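PDB 6CIB: YcaO from Methanopyrus kandleri, which binds ATP-type nucleotides and magnesium and probably uses ATP to activate a peptide backbone amide for conversion to a thioamide. Local coordinates for residues R194-L197 against E198-V201; L288-H291 against W292-E296. All blocks are in the same frame, centred on the assembly; numbering follows the deposited sequence.

Contact 1: R194-L197 against E198-V201; sequences RRSL and EREV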
loop_
_atom_site.group_PDB
_atom_site.type_symbol
_atom_site.label_atom_id
_atom_site.label_comp_id
_atom_site.label_asym_id
_atom_site.label_seq_id
_atom_site.Cartn_x
_atom_site.Cartn_y
_atom_site.Cartn_z
ATOM N N ARG A 194 16.265 -7.575 -9.664
ATOM C CA ARG A 194 15.998 -6.548 -10.673
ATOM C C ARG A 194 16.389 -7.017 -12.087
ATOM O O ARG A 194 15.582 -6.901 -13.015
ATOM C CB ARG A 194 16.693 -5.229 -10.322
ATOM C CG ARG A 194 16.250 -4.046 -11.180
ATOM C CD ARG A 194 17.275 -2.920 -11.177
ATOM N NE ARG A 194 18.574 -3.313 -11.741
ATOM C CZ ARG A 194 18.846 -3.446 -13.044
ATOM N NH1 ARG A 194 20.066 -3.817 -13.419
ATOM N NH2 ARG A 194 17.916 -3.238 -13.973
ATOM N N ARG A 195 17.605 -7.557 -12.234
ATOM C CA ARG A 195 18.079 -8.129 -13.511
ATOM C C ARG A 195 17.199 -9.277 -13.981
ATOM O O ARG A 195 16.907 -9.393 -15.176
ATOM C CB ARG A 195 19.523 -8.630 -13.387
ATOM C CG ARG A 195 20.573 -7.537 -13.372
ATOM C CD ARG A 195 21.948 -8.125 -13.106
ATOM N NE ARG A 195 22.944 -7.080 -12.857
ATOM C CZ ARG A 195 24.245 -7.288 -12.665
ATOM N NH1 ARG A 195 24.757 -8.517 -12.690
ATOM N NH2 ARG A 195 25.044 -6.252 -12.445
ATOM N N SER A 196 16.783 -10.119 -13.036
ATOM C CA SER A 196 15.963 -11.281 -13.343
ATOM C C SER A 196 14.568 -10.866 -13.839
ATOM O O SER A 196 14.051 -11.435 -14.813
ATOM C CB SER A 196 15.880 -12.209 -12.134
ATOM O OG SER A 196 15.412 -13.479 -12.525
ATOM N N LEU A 197 13.980 -9.864 -13.187
ATOM C CA LEU A 197 12.715 -9.279 -13.654
ATOM C C LEU A 197 12.862 -8.528 -14.963
ATOM O O LEU A 197 11.945 -8.541 -15.782
ATOM C CB LEU A 197 12.069 -8.383 -12.589
ATOM C CG LEU A 197 11.348 -9.100 -11.439
ATOM C CD1 LEU A 197 10.913 -8.088 -10.388
ATOM C CD2 LEU A 197 10.152 -9.914 -11.921
ATOM N N GLU A 198 14.020 -7.895 -15.156
ATOM C CA GLU A 198 14.353 -7.185 -16.403
ATOM C C GLU A 198 14.376 -8.103 -17.624
ATOM O O GLU A 198 13.981 -7.692 -18.712
ATOM C CB GLU A 198 15.674 -6.432 -16.267
ATOM C CG GLU A 198 15.950 -5.453 -17.392
ATOM C CD GLU A 198 17.105 -4.533 -17.079
ATOM O OE1 GLU A 198 18.256 -5.011 -17.079
ATOM O OE2 GLU A 198 16.861 -3.333 -16.833
ATOM N N ARG A 199 14.809 -9.344 -17.425
ATOM C CA ARG A 199 14.767 -10.366 -18.472
ATOM C C ARG A 199 13.352 -10.677 -18.986
ATOM O O ARG A 199 13.209 -11.223 -20.076
ATOM C CB ARG A 199 15.482 -11.638 -18.005
ATOM C CG ARG A 199 16.974 -11.615 -18.301
ATOM C CD ARG A 199 17.698 -12.860 -17.807
ATOM N NE ARG A 199 18.633 -12.523 -16.734
ATOM C CZ ARG A 199 18.552 -12.951 -15.477
ATOM N NH1 ARG A 199 17.583 -13.774 -15.093
ATOM N NH2 ARG A 199 19.458 -12.559 -14.598
ATOM N N GLU A 200 12.326 -10.307 -18.209
ATOM C CA GLU A 200 10.918 -10.494 -18.586
ATOM C C GLU A 200 10.384 -9.381 -19.486
ATOM O O GLU A 200 9.460 -9.600 -20.276
ATOM C CB GLU A 200 10.030 -10.585 -17.339
ATOM C CG GLU A 200 10.256 -11.804 -16.465
ATOM C CD GLU A 200 10.045 -13.111 -17.204
ATOM O OE1 GLU A 200 8.960 -13.308 -17.802
ATOM O OE2 GLU A 200 10.977 -13.944 -17.182
ATOM N N VAL A 201 10.957 -8.188 -19.346
ATOM C CA VAL A 201 10.535 -7.005 -20.106
ATOM C C VAL A 201 11.741 -6.436 -20.859
ATOM O O VAL A 201 12.608 -7.199 -21.284
ATOM C CB VAL A 201 9.817 -5.958 -19.199
ATOM C CG1 VAL A 201 8.409 -6.426 -18.846
ATOM C CG2 VAL A 201 10.621 -5.660 -17.932
HETATM O O HOH W 1 20.350 -3.804 -16.253
HETATM O O HOH W 2 13.574 -13.996 -15.758
#

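Contact 2: L288-H291 against W292-E296; sequences LNRH and WFEPE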
loop_
_atom_site.group_PDB
_atom_site.type_symbol
_atom_site.label_atom_id
_atom_site.label_comp_id
_atom_site.label_asym_id
_atom_site.label_seq_id
_atom_site.Cartn_x
_atom_site.Cartn_y
_atom_site.Cartn_z
ATOM N N LEU A 288 5.376 10.793 -22.214
ATOM C CA LEU A 288 4.377 11.298 -21.267
ATOM C C LEU A 288 4.824 11.144 -19.806
ATOM O O LEU A 288 4.327 11.852 -18.924
ATOM C CB LEU A 288 3.012 10.633 -21.501
ATOM C CG LEU A 288 2.269 10.892 -22.823
ATOM C CD1 LEU A 288 1.029 10.009 -22.904
ATOM C CD2 LEU A 288 1.903 12.360 -23.020
ATOM N N ASN A 289 5.778 10.239 -19.574
ATOM C CA ASN A 289 6.287 9.951 -18.234
ATOM C C ASN A 289 7.792 10.189 -18.094
ATOM O O ASN A 289 8.497 9.435 -17.411
ATOM C CB ASN A 289 5.887 8.533 -17.825
ATOM C CG ASN A 289 4.430 8.441 -17.449
ATOM O OD1 ASN A 289 4.036 8.875 -16.374
ATOM N ND2 ASN A 289 3.618 7.887 -18.336
ATOM N N ARG A 290 8.257 11.268 -18.730
ATOM C CA ARG A 290 9.670 11.681 -18.758
ATOM C C ARG A 290 10.318 11.815 -17.380
ATOM O O ARG A 290 11.502 11.521 -17.223
ATOM C CB ARG A 290 9.821 13.003 -19.522
ATOM C CG ARG A 290 9.880 12.859 -21.039
ATOM C CD ARG A 290 9.882 14.208 -21.758
ATOM N NE ARG A 290 11.162 14.904 -21.608
ATOM C CZ ARG A 290 11.393 15.921 -20.776
ATOM N NH1 ARG A 290 10.427 16.403 -19.996
ATOM N NH2 ARG A 290 12.604 16.464 -20.719
ATOM N N HIS A 291 9.538 12.266 -16.398
ATOM C CA HIS A 291 10.000 12.395 -15.009
ATOM C C HIS A 291 10.472 11.061 -14.401
ATOM O O HIS A 291 11.428 11.036 -13.623
ATOM C CB HIS A 291 8.971 13.120 -14.125
ATOM C CG HIS A 291 7.602 12.509 -14.123
ATOM N ND1 HIS A 291 6.871 12.293 -15.273
ATOM C CD2 HIS A 291 6.810 12.115 -13.098
ATOM C CE1 HIS A 291 5.701 11.768 -14.958
ATOM N NE2 HIS A 291 5.637 11.655 -13.642
ATOM N N TRP A 292 9.816 9.968 -14.788
ATOM C CA TRP A 292 10.232 8.620 -14.381
ATOM C C TRP A 292 11.420 8.073 -15.153
ATOM O O TRP A 292 12.237 7.344 -14.584
ATOM C CB TRP A 292 9.058 7.640 -14.469
ATOM C CG TRP A 292 8.044 7.873 -13.392
ATOM C CD1 TRP A 292 6.761 8.314 -13.552
ATOM C CD2 TRP A 292 8.241 7.712 -11.980
ATOM N NE1 TRP A 292 6.139 8.425 -12.330
ATOM C CE2 TRP A 292 7.024 8.063 -11.346
ATOM C CE3 TRP A 292 9.325 7.297 -11.185
ATOM C CZ2 TRP A 292 6.855 8.005 -9.949
ATOM C CZ3 TRP A 292 9.160 7.250 -9.788
ATOM C CH2 TRP A 292 7.932 7.601 -9.191
ATOM N N PHE A 293 11.510 8.421 -16.436
ATOM C CA PHE A 293 12.521 7.851 -17.338
ATOM C C PHE A 293 13.774 8.706 -17.519
ATOM O O PHE A 293 14.746 8.261 -18.130
ATOM C CB PHE A 293 11.900 7.468 -18.690
ATOM C CG PHE A 293 10.899 6.347 -18.593
ATOM C CD1 PHE A 293 11.321 5.028 -18.409
ATOM C CD2 PHE A 293 9.529 6.611 -18.670
ATOM C CE1 PHE A 293 10.395 3.993 -18.303
ATOM C CE2 PHE A 293 8.601 5.581 -18.565
ATOM C CZ PHE A 293 9.035 4.273 -18.375
ATOM N N GLU A 294 13.760 9.915 -16.961
ATOM C CA GLU A 294 14.937 10.789 -16.967
ATOM C C GLU A 294 15.312 11.205 -15.535
ATOM O O GLU A 294 15.024 12.333 -15.122
ATOM C CB GLU A 294 14.707 12.000 -17.883
ATOM C CG GLU A 294 14.547 11.644 -19.359
ATOM C CD GLU A 294 13.886 12.737 -20.184
ATOM O OE1 GLU A 294 13.791 13.897 -19.714
ATOM O OE2 GLU A 294 13.460 12.432 -21.324
ATOM N N PRO A 295 15.945 10.286 -14.769
ATOM C CA PRO A 295 16.252 10.564 -13.357
ATOM C C PRO A 295 17.211 11.742 -13.143
ATOM O O PRO A 295 18.108 11.953 -13.954
ATOM C CB PRO A 295 16.887 9.255 -12.873
ATOM C CG PRO A 295 17.424 8.609 -14.108
ATOM C CD PRO A 295 16.416 8.941 -15.164
ATOM N N GLU A 296 16.999 12.493 -12.063
ATOM C CA GLU A 296 17.895 13.577 -11.657
ATOM C C GLU A 296 18.824 13.068 -10.560
ATOM O O GLU A 296 18.455 13.040 -9.375
ATOM C CB GLU A 296 17.086 14.788 -11.160
ATOM C CG GLU A 296 17.825 16.127 -11.156
ATOM C CD GLU A 296 17.356 17.089 -12.246
ATOM O OE1 GLU A 296 16.258 16.890 -12.828
ATOM O OE2 GLU A 296 18.086 18.070 -12.516
#

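Contact 1: R194-L197 against E198-V201
Arg194 and Glu198, one helical turn apart, run side by side and join in an i to i+4 salt bridge at the C-terminal end of a helix. The Arg194 chain leaves with CG opposite the backbone N (chi1 -169°) and folds at chi3, which brings NH2 to 3.0 Å from Glu198 OE2. The carboxylate oxygen sits at the edge of the guanidinium, near its plane, yet the N-H points poorly and the hydrogen bond is weak. A water steadies the pair, accepting from Arg194 NH1 and donating to Glu198 OE1 at 2.6 Å, while Glu191 takes a further share of the arginine's charge. Arg199 folds back instead: one guanidinium face lies over Ser196 CA, 3.7 Å from Arg199 CZ, and its NH2 reaches Glu192. In the backbone, Glu198 N bonds to Arg194 O and Arg199 N to Arg195 O; then Glu200 N turns to Leu197 O (3.0 Å) as the helix gives way to a type I turn. Helix 188-198 packs Leu197 on Leu249 and Ala253 of helix 241-260, and strand 203-209 receives Glu198 OE2 at Val204 N and Arg194 NH2 at Val204 O.

Contact 2: L288-H291 against W292-E296
Trp292 and His291, neighbours in the short helix 290-293, bring their rings into oblique contact within a single helical turn, while Arg290 and Glu294 tie the ends of that turn together on a more exposed side. In this i to i+4 pair the arginine chain bends at chi3 and the glutamate chain runs extended beyond CG, so that the carboxylate comes over the guanidinium face, the two planes standing 78° apart. Glu294 OE1 lies 3.0 Å from Arg290 NH2, a salt bridge of charges alone with no N-H aimed at the oxygen. The second oxygen, Glu294 OE2, is 3.6 Å from Arg290 CG, alongside the aliphatic part of the chain. At Trp292, the five-membered ring and the imidazole of His291 have centroids 4.4 Å apart and planes inclined at 41°. Trp292 CD1 comes over one face of the imidazole, toward its rim, and is 3.5 Å from His291 NE2. A chi1 of 55° sets the histidine CG between the backbone N and the carbonyl carbon and swings the ring toward the CD1-NE1 side of the indole. Glu175 fixes both rings from outside, one carboxylate oxygen accepting from His291 NE2 and the other from Trp292 NE1. Replacing His291 by an alanine would probably leave one oxygen of Glu175 without its imidazole partner and uncover the indole at CD1. Asn289 OD1 comes instead at the edge of the indole, near its plane, 4.0 Å from the same Trp292 CD1. The Asn289 backbone opens the turn: its O accepts from Trp292 N at 3.0 Å and, weakly, from Phe293 N, whose ring also brings CD2 to 3.3 Å from Asn289 O.

Overall arrangement
Read from the N terminus, the chain meets contact 1 first, at the end of helix 188-198, where the turn at 198-201 leads into strand 203-209. Contact 2 comes later, after helix 282-288, and forms the single turn of helix 290-293 ahead of strand 298-300. Each closes on itself within a few residues, so the two stand in series and neither nest nor cross. The centres of contact 1 and contact 2 lie about 20 Å apart, and the nearest atoms of contact 1 and contact 2 about 10 Å apart, without touching. Strand 203-209 is nevertheless common ground: contact 1 meets it at Val204 and Leu206, whereas contact 2 reaches it at Arg207 and Leu209. Contact 1 also ties in helix 241-260, and contact 2 helix 154-177 through Glu175.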